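Local coordinates for protein putative pectin lyase (PDB 7CHU) that forms the trimeric tailspike of a deep-sea thermophilic bacteriophage and probably binds or cleaves bacterial surface polysaccharide, at residues K193-C207 / E216-N230. Numbering follows the deposited sequence.
Sequences KISLGRFLDFGVRYC and EVWDTNIIGLYNTDN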
loop_
_atom_site.group_PDB
_atom_site.type_symbol
_atom_site.label_atom_id
_atom_site.label_comp_id
_atom_site.label_asym_id
_atom_site.label_seq_id
_atom_site.Cartn_x
_atom_site.Cartn_y
_atom_site.Cartn_z
ATOM N N LYS A 193 -7.117 0.587 -25.538
ATOM C CA LYS A 193 -8.382 -0.158 -25.502
ATOM C C LYS A 193 -8.194 -1.525 -24.847
ATOM O O LYS A 193 -8.669 -2.561 -25.327
ATOM C CB LYS A 193 -8.996 -0.271 -26.899
ATOM C CG LYS A 193 -9.633 1.044 -27.353
ATOM C CD LYS A 193 -10.186 0.920 -28.778
ATOM C CE LYS A 193 -10.662 2.256 -29.320
ATOM N NZ LYS A 193 -11.859 2.715 -28.589
ATOM N N ILE A 194 -7.482 -1.514 -23.726
ATOM C CA ILE A 194 -7.140 -2.716 -22.983
ATOM C C ILE A 194 -7.960 -2.725 -21.705
ATOM O O ILE A 194 -8.189 -1.672 -21.100
ATOM C CB ILE A 194 -5.632 -2.750 -22.669
ATOM C CG1 ILE A 194 -4.818 -3.003 -23.931
ATOM C CG2 ILE A 194 -5.298 -3.752 -21.575
ATOM C CD1 ILE A 194 -3.320 -2.927 -23.630
ATOM N N SER A 195 -8.402 -3.907 -21.295
ATOM C CA SER A 195 -9.053 -4.100 -20.003
ATOM C C SER A 195 -8.307 -5.170 -19.225
ATOM O O SER A 195 -7.798 -6.138 -19.810
ATOM C CB SER A 195 -10.521 -4.529 -20.154
ATOM O OG SER A 195 -11.329 -3.450 -20.568
ATOM N N LEU A 196 -8.257 -4.998 -17.904
ATOM C CA LEU A 196 -7.794 -6.053 -16.993
ATOM C C LEU A 196 -6.361 -6.491 -17.302
ATOM O O LEU A 196 -6.021 -7.673 -17.214
ATOM C CB LEU A 196 -8.756 -7.236 -17.007
ATOM C CG LEU A 196 -10.101 -6.881 -16.362
ATOM C CD1 LEU A 196 -11.310 -7.582 -16.994
ATOM C CD2 LEU A 196 -10.020 -7.178 -14.892
ATOM N N GLY A 197 -5.511 -5.522 -17.640
ATOM C CA GLY A 197 -4.100 -5.801 -17.801
ATOM C C GLY A 197 -3.415 -6.048 -16.465
ATOM O O GLY A 197 -3.811 -5.513 -15.420
ATOM N N ARG A 198 -2.373 -6.881 -16.512
ATOM C CA ARG A 198 -1.576 -7.230 -15.336
ATOM C C ARG A 198 -0.095 -7.140 -15.699
ATOM O O ARG A 198 0.420 -7.996 -16.420
ATOM C CB ARG A 198 -1.921 -8.638 -14.837
ATOM C CG ARG A 198 -3.354 -8.797 -14.275
ATOM C CD ARG A 198 -3.582 -7.917 -13.072
ATOM N NE ARG A 198 -4.809 -8.209 -12.329
ATOM C CZ ARG A 198 -5.944 -7.528 -12.445
ATOM N NH1 ARG A 198 -6.042 -6.491 -13.300
ATOM N NH2 ARG A 198 -6.993 -7.867 -11.697
ATOM N N PHE A 199 0.595 -6.134 -15.177
ATOM C CA PHE A 199 2.004 -5.898 -15.462
ATOM C C PHE A 199 2.799 -5.983 -14.155
ATOM O O PHE A 199 2.343 -5.494 -13.113
ATOM C CB PHE A 199 2.214 -4.518 -16.127
ATOM C CG PHE A 199 1.525 -4.355 -17.465
ATOM C CD1 PHE A 199 0.145 -4.223 -17.549
ATOM C CD2 PHE A 199 2.268 -4.315 -18.637
ATOM C CE1 PHE A 199 -0.494 -4.078 -18.783
ATOM C CE2 PHE A 199 1.643 -4.159 -19.883
ATOM C CZ PHE A 199 0.262 -4.043 -19.958
ATOM N N LEU A 200 3.983 -6.607 -14.200
ATOM C CA LEU A 200 4.789 -6.762 -12.979
ATOM C C LEU A 200 6.273 -6.605 -13.284
ATOM O O LEU A 200 6.806 -7.310 -14.141
ATOM C CB LEU A 200 4.535 -8.133 -12.321
ATOM C CG LEU A 200 5.361 -8.464 -11.060
ATOM C CD1 LEU A 200 5.038 -7.490 -9.914
ATOM C CD2 LEU A 200 5.148 -9.932 -10.614
ATOM N N ASP A 201 6.953 -5.724 -12.550
ATOM C CA ASP A 201 8.421 -5.635 -12.573
ATOM C C ASP A 201 8.956 -5.612 -14.011
ATOM O O ASP A 201 9.577 -6.558 -14.499
ATOM C CB ASP A 201 9.039 -6.806 -11.796
ATOM C CG ASP A 201 8.707 -6.765 -10.293
ATOM O OD1 ASP A 201 8.391 -5.666 -9.758
ATOM O OD2 ASP A 201 8.767 -7.846 -9.648
ATOM N N PHE A 202 8.662 -4.530 -14.708
ATOM C CA PHE A 202 9.207 -4.366 -16.045
ATOM C C PHE A 202 9.715 -2.946 -16.182
ATOM O O PHE A 202 9.277 -2.054 -15.455
ATOM C CB PHE A 202 8.195 -4.726 -17.137
ATOM C CG PHE A 202 7.148 -3.660 -17.438
ATOM C CD1 PHE A 202 6.056 -3.491 -16.627
ATOM C CD2 PHE A 202 7.226 -2.897 -18.591
ATOM C CE1 PHE A 202 5.077 -2.554 -16.934
ATOM C CE2 PHE A 202 6.249 -1.973 -18.904
ATOM C CZ PHE A 202 5.169 -1.799 -18.066
ATOM N N GLY A 203 10.690 -2.768 -17.057
ATOM C CA GLY A 203 11.370 -1.487 -17.219
ATOM C C GLY A 203 11.154 -0.915 -18.601
ATOM O O GLY A 203 11.036 -1.657 -19.581
ATOM N N VAL A 204 11.060 0.410 -18.675
ATOM C CA VAL A 204 10.997 1.145 -19.929
ATOM C C VAL A 204 11.944 2.321 -19.773
ATOM O O VAL A 204 11.716 3.199 -18.930
ATOM C CB VAL A 204 9.583 1.623 -20.272
ATOM C CG1 VAL A 204 9.603 2.375 -21.587
ATOM C CG2 VAL A 204 8.621 0.440 -20.392
ATOM N N ARG A 205 13.025 2.328 -20.548
ATOM C CA ARG A 205 14.097 3.278 -20.316
ATOM C C ARG A 205 14.675 3.754 -21.641
ATOM O O ARG A 205 14.748 2.995 -22.605
ATOM C CB ARG A 205 15.207 2.663 -19.448
ATOM C CG ARG A 205 14.725 2.134 -18.085
ATOM C CD ARG A 205 15.870 1.499 -17.280
ATOM N NE ARG A 205 16.759 2.532 -16.760
ATOM C CZ ARG A 205 18.010 2.332 -16.358
ATOM N NH1 ARG A 205 18.547 1.110 -16.405
ATOM N NH2 ARG A 205 18.720 3.364 -15.898
ATOM N N TYR A 206 15.089 5.025 -21.667
ATOM C CA TYR A 206 15.843 5.607 -22.780
ATOM C C TYR A 206 15.044 5.637 -24.080
ATOM O O TYR A 206 15.611 5.510 -25.172
ATOM C CB TYR A 206 17.174 4.884 -22.993
ATOM C CG TYR A 206 18.059 4.904 -21.776
ATOM C CD1 TYR A 206 18.741 6.057 -21.412
ATOM C CD2 TYR A 206 18.211 3.768 -20.989
ATOM C CE1 TYR A 206 19.557 6.084 -20.294
ATOM C CE2 TYR A 206 19.015 3.790 -19.853
ATOM C CZ TYR A 206 19.683 4.953 -19.513
ATOM O OH TYR A 206 20.494 4.977 -18.403
ATOM N N CYS A 207 13.726 5.816 -23.975
ATOM C CA CYS A 207 12.878 6.003 -25.153
ATOM C C CYS A 207 12.677 7.504 -25.349
ATOM O O CYS A 207 12.215 8.188 -24.436
ATOM C CB CYS A 207 11.532 5.308 -24.971
ATOM S SG CYS A 207 11.646 3.543 -24.769
ATOM N N GLU A 216 -7.232 5.043 -23.362
ATOM C CA GLU A 216 -8.474 4.340 -23.075
ATOM C C GLU A 216 -8.222 2.942 -22.509
ATOM O O GLU A 216 -8.698 1.933 -23.031
ATOM C CB GLU A 216 -9.366 4.279 -24.322
ATOM C CG GLU A 216 -10.838 4.074 -23.957
ATOM C CD GLU A 216 -11.687 3.641 -25.147
ATOM O OE1 GLU A 216 -11.497 4.216 -26.260
ATOM O OE2 GLU A 216 -12.537 2.728 -24.968
ATOM N N VAL A 217 -7.483 2.890 -21.402
ATOM C CA VAL A 217 -7.150 1.625 -20.750
ATOM C C VAL A 217 -7.882 1.562 -19.418
ATOM O O VAL A 217 -7.877 2.535 -18.652
ATOM C CB VAL A 217 -5.633 1.456 -20.568
ATOM C CG1 VAL A 217 -5.341 0.243 -19.681
ATOM C CG2 VAL A 217 -4.975 1.294 -21.934
ATOM N N TRP A 218 -8.514 0.418 -19.150
ATOM C CA TRP A 218 -9.357 0.207 -17.982
ATOM C C TRP A 218 -8.808 -0.898 -17.086
ATOM O O TRP A 218 -8.316 -1.925 -17.575
ATOM C CB TRP A 218 -10.770 -0.191 -18.378
ATOM C CG TRP A 218 -11.461 0.724 -19.314
ATOM C CD1 TRP A 218 -11.087 1.995 -19.668
ATOM C CD2 TRP A 218 -12.696 0.464 -19.989
ATOM N NE1 TRP A 218 -12.011 2.528 -20.526
ATOM C CE2 TRP A 218 -12.997 1.603 -20.756
ATOM C CE3 TRP A 218 -13.563 -0.633 -20.033
ATOM C CZ2 TRP A 218 -14.139 1.683 -21.561
ATOM C CZ3 TRP A 218 -14.699 -0.561 -20.856
ATOM C CH2 TRP A 218 -14.974 0.586 -21.598
ATOM N N ASP A 219 -8.929 -0.702 -15.777
ATOM C CA ASP A 219 -8.825 -1.791 -14.788
ATOM C C ASP A 219 -7.515 -2.563 -14.918
ATOM O O ASP A 219 -7.487 -3.794 -15.000
ATOM C CB ASP A 219 -10.018 -2.742 -14.899
ATOM C CG ASP A 219 -11.367 -2.051 -14.658
ATOM O OD1 ASP A 219 -11.603 -1.543 -13.545
ATOM O OD2 ASP A 219 -12.236 -2.053 -15.558
ATOM N N THR A 220 -6.407 -1.833 -14.937
ATOM C CA THR A 220 -5.105 -2.435 -15.184
ATOM C C THR A 220 -4.148 -2.153 -14.030
ATOM O O THR A 220 -3.986 -1.000 -13.614
ATOM C CB THR A 220 -4.591 -1.908 -16.536
ATOM O OG1 THR A 220 -5.456 -2.451 -17.538
ATOM C CG2 THR A 220 -3.166 -2.330 -16.819
ATOM N N ASN A 221 -3.536 -3.216 -13.499
ATOM C CA ASN A 221 -2.587 -3.130 -12.393
ATOM C C ASN A 221 -1.162 -3.142 -12.924
ATOM O O ASN A 221 -0.800 -3.997 -13.744
ATOM C CB ASN A 221 -2.745 -4.292 -11.412
ATOM C CG ASN A 221 -4.063 -4.280 -10.693
ATOM O OD1 ASN A 221 -4.764 -3.272 -10.671
ATOM N ND2 ASN A 221 -4.411 -5.409 -10.094
ATOM N N ILE A 222 -0.351 -2.216 -12.433
ATOM C CA ILE A 222 1.037 -2.072 -12.847
ATOM C C ILE A 222 1.874 -1.981 -11.581
ATOM O O ILE A 222 1.857 -0.953 -10.896
ATOM C CB ILE A 222 1.245 -0.842 -13.745
ATOM C CG1 ILE A 222 0.389 -0.977 -15.011
ATOM C CG2 ILE A 222 2.740 -0.667 -14.095
ATOM C CD1 ILE A 222 0.238 0.320 -15.786
ATOM N N ILE A 223 2.603 -3.051 -11.267
ATOM C CA ILE A 223 3.358 -3.180 -10.027
ATOM C C ILE A 223 4.842 -3.165 -10.356
ATOM O O ILE A 223 5.290 -3.920 -11.215
ATOM C CB ILE A 223 2.963 -4.474 -9.281
ATOM C CG1 ILE A 223 1.453 -4.511 -9.029
ATOM C CG2 ILE A 223 3.747 -4.644 -7.959
ATOM C CD1 ILE A 223 0.974 -5.879 -8.507
ATOM N N GLY A 224 5.608 -2.313 -9.670
ATOM C CA GLY A 224 7.059 -2.350 -9.797
ATOM C C GLY A 224 7.630 -1.848 -11.116
ATOM O O GLY A 224 8.784 -2.177 -11.461
ATOM N N LEU A 225 6.871 -1.051 -11.866
ATOM C CA LEU A 225 7.411 -0.466 -13.093
ATOM C C LEU A 225 8.607 0.428 -12.781
ATOM O O LEU A 225 8.581 1.220 -11.830
ATOM C CB LEU A 225 6.333 0.343 -13.824
ATOM C CG LEU A 225 6.790 1.321 -14.922
ATOM C CD1 LEU A 225 7.322 0.582 -16.149
ATOM C CD2 LEU A 225 5.685 2.282 -15.342
ATOM N N TYR A 226 9.657 0.296 -13.589
ATOM C CA TYR A 226 10.849 1.143 -13.534
ATOM C C TYR A 226 10.888 1.956 -14.832
ATOM O O TYR A 226 10.974 1.386 -15.923
ATOM C CB TYR A 226 12.088 0.272 -13.382
ATOM C CG TYR A 226 13.414 0.960 -13.214
ATOM C CD1 TYR A 226 13.554 2.071 -12.389
ATOM C CD2 TYR A 226 14.547 0.460 -13.848
ATOM C CE1 TYR A 226 14.800 2.684 -12.203
ATOM C CE2 TYR A 226 15.786 1.058 -13.676
ATOM C CZ TYR A 226 15.911 2.172 -12.850
ATOM O OH TYR A 226 17.149 2.772 -12.684
ATOM N N ASN A 227 10.836 3.282 -14.718
ATOM C CA ASN A 227 10.595 4.164 -15.866
ATOM C C ASN A 227 11.573 5.332 -15.760
ATOM O O ASN A 227 11.395 6.200 -14.897
ATOM C CB ASN A 227 9.132 4.622 -15.861
ATOM C CG ASN A 227 8.754 5.444 -17.090
ATOM O OD1 ASN A 227 9.305 6.516 -17.313
ATOM N ND2 ASN A 227 7.787 4.955 -17.870
ATOM N N THR A 228 12.641 5.330 -16.569
ATOM C CA THR A 228 13.650 6.388 -16.495
ATOM C C THR A 228 14.087 6.832 -17.887
ATOM O O THR A 228 13.997 6.075 -18.854
ATOM C CB THR A 228 14.924 5.969 -15.719
ATOM O OG1 THR A 228 15.836 5.294 -16.599
ATOM C CG2 THR A 228 14.583 5.040 -14.569
ATOM N N ASP A 229 14.573 8.088 -17.970
ATOM C CA ASP A 229 15.244 8.626 -19.162
ATOM C C ASP A 229 14.346 8.593 -20.399
ATOM O O ASP A 229 14.818 8.397 -21.518
ATOM C CB ASP A 229 16.557 7.878 -19.446
ATOM C CG ASP A 229 17.575 8.047 -18.328
ATOM O OD1 ASP A 229 18.295 9.060 -18.348
ATOM O OD2 ASP A 229 17.638 7.180 -17.423
ATOM N N ASN A 230 13.045 8.781 -20.215
ATOM C CA ASN A 230 12.083 8.711 -21.305
ATOM C C ASN A 230 11.578 10.101 -21.667
ATOM O O ASN A 230 11.652 11.027 -20.873
ATOM C CB ASN A 230 10.897 7.829 -20.921
ATOM C CG ASN A 230 11.292 6.367 -20.749
ATOM O OD1 ASN A 230 12.010 5.802 -21.582
ATOM N ND2 ASN A 230 10.819 5.749 -19.666
#
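Two successive rungs of a right-handed parallel beta-helix, the fold of the pectate lyase-like family, pair here in parallel register, Phe199 over Ile222 and Val204 over Asn227. Backbone bonds alternate between the rungs, as in the 2.9 Å bond from Phe199 N to Asn221 O, though Thr228 N to Val204 O is weak. Inside the coil, apolar side chains stack from rung to rung: Leu225 CD1 lies over one face of the Phe202 ring, 3.9 Å from its centroid, a CH-pi contact, and Ile222 CG1 meets Phe199. At Gly197 and beyond Arg205 side chains join the bonding. Gly197 N donates to Thr220 OG1 (3.1 Å), a site where glycine spares a clash with the threonine methyl. Asn230 bridges the rungs with its whole amide: ND2 reaches Val204 O at 2.8 Å, from above the carbonyl plane, while OD1 receives Cys207 N in plane at 2.9 Å. On the outer side, Arg205 bends at chi3 (73°), which brings NE to Thr228 OG1 in the guanidinium plane (2.9 Å); Tyr226 CE2 covers one guanidinium face and Tyr206 the other. At the other end of the rungs, Asn221 ND2 stacks over the centre of the Arg198 guanidinium, whose NE forms a salt bridge with Asp201 of a second subunit. Apolar stacking thus dominates the inside, Thr220 and Asn230 serve backbone groups of the neighbouring rung, and Arg198, flat against Asn221, ties the outer face to the second subunit.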